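Local structure of HTPA Reductase (Selaginella moellendorffii, 5U5N) at residues A[156-161]-A[218-223]. The protein probably catalyses the NAD(P)H-dependent reduction of 4-hydroxy-tetrahydrodipicolinate to tetrahydrodipicolinate, a step of lysine biosynthesis through diaminopimelate. Numbering follows the deposited sequence.
Sequences LQVTES and HTYKII
V158 CG1 stands anti to the backbone N (chi1 -178°) and Y220 CG anti to the carbonyl carbon (chi1 -47°), both on one face of the sheet; chi2 of Y220 (83°) turns the ring so that CD2 comes 3.8 Å from V158 CG1, which meets the ring obliquely. On the same face L156 CD1 meets I222 CG1 at 4.1 Å, and helix 171-182 covers this apolar row through V176, I177 and L180. Farther along, E160 CB packs 3.8 Å from H218 CD2. The polar ends on this face find partners outside the two strands: E160 OE1 forms a salt bridge with R196, H218 NE2 is hydrogen-bonded to S170 OG, and Y220 OH to H235 NE2. Across the other face the Q157 side chain crosses that of K221 obliquely, its NE2 lying 3.8 Å from K221 CB and 3.4 Å from I223 CD1. Two pairs of backbone hydrogen bonds hold the strands, Q157 with K221 and T159 with T219; T219 N to T159 O measures 2.7 Å. CA-H...O contacts, such as L156 CA to K221 O (3.3 Å), add to the backbone contact. Alternating hydrogen-bonded and non-hydrogen-bonded pairs make this a regular antiparallel ladder joining 155-162 and 215-223, the inner two of four strands this chain gives the mixed sheet in the C-terminal domain of DapB-family reductases.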
loop_
_atom_site.group_PDB
_atom_site.type_symbol
_atom_site.label_atom_id
_atom_site.label_comp_id
_atom_site.label_asym_id
_atom_site.label_seq_id
_atom_site.Cartn_x
_atom_site.Cartn_y
_atom_site.Cartn_z
ATOM N N LEU A 156 12.390 11.725 -1.215
ATOM C CA LEU A 156 11.127 11.774 -0.497
ATOM C C LEU A 156 10.779 13.199 -0.082
ATOM O O LEU A 156 11.613 13.913 0.510
ATOM C CB LEU A 156 11.192 10.902 0.766
ATOM C CG LEU A 156 9.970 10.887 1.696
ATOM C CD1 LEU A 156 8.729 10.379 0.963
ATOM C CD2 LEU A 156 10.262 10.042 2.918
ATOM N N GLN A 157 9.532 13.599 -0.360
ATOM C CA GLN A 157 8.931 14.776 0.260
ATOM C C GLN A 157 7.676 14.314 0.964
ATOM O O GLN A 157 6.931 13.457 0.452
ATOM C CB GLN A 157 8.520 15.813 -0.754
ATOM C CG GLN A 157 9.634 16.369 -1.614
ATOM C CD GLN A 157 9.105 16.809 -2.965
ATOM O OE1 GLN A 157 9.027 17.996 -3.239
ATOM N NE2 GLN A 157 8.668 15.851 -3.782
ATOM N N VAL A 158 7.418 14.891 2.126
ATOM C CA VAL A 158 6.242 14.586 2.907
ATOM C C VAL A 158 5.615 15.907 3.305
ATOM O O VAL A 158 6.280 16.796 3.799
ATOM C CB VAL A 158 6.570 13.765 4.154
ATOM C CG1 VAL A 158 5.299 13.442 4.902
ATOM C CG2 VAL A 158 7.307 12.487 3.784
ATOM N N THR A 159 4.333 16.029 2.990
ATOM C CA THR A 159 3.544 17.189 3.319
ATOM C C THR A 159 2.331 16.706 4.121
ATOM O O THR A 159 1.793 15.601 3.882
ATOM C CB THR A 159 3.100 17.931 2.043
ATOM O OG1 THR A 159 4.230 18.253 1.239
ATOM C CG2 THR A 159 2.449 19.253 2.383
ATOM N N GLU A 160 1.942 17.511 5.104
ATOM C CA GLU A 160 0.746 17.218 5.868
ATOM C C GLU A 160 0.102 18.450 6.471
ATOM O O GLU A 160 0.773 19.419 6.805
ATOM C CB GLU A 160 1.021 16.177 6.983
ATOM C CG GLU A 160 2.016 16.598 8.096
ATOM C CD GLU A 160 1.339 16.892 9.447
ATOM O OE1 GLU A 160 0.669 17.954 9.584
ATOM O OE2 GLU A 160 1.447 16.060 10.387
ATOM N N SER A 161 -1.212 18.374 6.583
ATOM C CA SER A 161 -2.030 19.444 7.058
ATOM C C SER A 161 -2.931 18.961 8.207
ATOM O O SER A 161 -3.506 17.887 8.168
ATOM C CB SER A 161 -2.862 20.003 5.919
ATOM O OG SER A 161 -3.685 21.039 6.394
ATOM N N HIS A 218 -2.412 13.999 4.642
ATOM C CA HIS A 218 -1.022 13.626 4.417
ATOM C C HIS A 218 -0.763 13.318 2.913
ATOM O O HIS A 218 -1.608 12.726 2.249
ATOM C CB HIS A 218 -0.696 12.360 5.197
ATOM C CG HIS A 218 -1.002 12.437 6.660
ATOM N ND1 HIS A 218 -2.276 12.315 7.154
ATOM C CD2 HIS A 218 -0.194 12.619 7.731
ATOM C CE1 HIS A 218 -2.243 12.429 8.471
ATOM N NE2 HIS A 218 -0.989 12.615 8.846
ATOM N N THR A 219 0.402 13.737 2.431
ATOM C CA THR A 219 0.889 13.502 1.075
ATOM C C THR A 219 2.354 13.072 1.164
ATOM O O THR A 219 3.180 13.791 1.756
ATOM C CB THR A 219 0.828 14.783 0.222
ATOM O OG1 THR A 219 -0.526 15.230 0.109
ATOM C CG2 THR A 219 1.364 14.531 -1.199
ATOM N N TYR A 220 2.676 11.919 0.584
ATOM C CA TYR A 220 4.027 11.394 0.493
ATOM C C TYR A 220 4.387 11.300 -1.002
ATOM O O TYR A 220 3.649 10.655 -1.782
ATOM C CB TYR A 220 4.114 10.007 1.129
ATOM C CG TYR A 220 3.473 9.885 2.493
ATOM C CD1 TYR A 220 2.108 9.680 2.637
ATOM C CD2 TYR A 220 4.243 9.984 3.658
ATOM C CE1 TYR A 220 1.524 9.581 3.900
ATOM C CE2 TYR A 220 3.658 9.891 4.926
ATOM C CZ TYR A 220 2.309 9.687 5.026
ATOM O OH TYR A 220 1.741 9.593 6.258
ATOM N N LYS A 221 5.465 11.970 -1.409
ATOM C CA LYS A 221 5.922 11.890 -2.796
ATOM C C LYS A 221 7.314 11.296 -2.858
ATOM O O LYS A 221 8.203 11.713 -2.126
ATOM C CB LYS A 221 5.967 13.244 -3.458
ATOM C CG LYS A 221 4.803 14.131 -3.137
ATOM C CD LYS A 221 4.905 15.391 -3.979
ATOM C CE LYS A 221 3.848 16.431 -3.613
ATOM N NZ LYS A 221 3.458 17.166 -4.874
ATOM N N ILE A 222 7.489 10.344 -3.766
ATOM C CA ILE A 222 8.718 9.587 -3.906
ATOM C C ILE A 222 9.130 9.644 -5.385
ATOM O O ILE A 222 8.377 9.175 -6.259
ATOM C CB ILE A 222 8.537 8.122 -3.457
ATOM C CG1 ILE A 222 7.719 7.998 -2.165
ATOM C CG2 ILE A 222 9.885 7.479 -3.218
ATOM C CD1 ILE A 222 7.445 6.562 -1.744
ATOM N N ILE A 223 10.311 10.216 -5.656
ATOM C CA ILE A 223 10.757 10.517 -7.006
ATOM C C ILE A 223 12.135 9.889 -7.281
ATOM O O ILE A 223 13.033 9.977 -6.454
ATOM C CB ILE A 223 10.842 12.044 -7.227
ATOM C CG1 ILE A 223 9.505 12.716 -6.952
ATOM C CG2 ILE A 223 11.270 12.368 -8.671
ATOM C CD1 ILE A 223 9.651 14.190 -6.595
#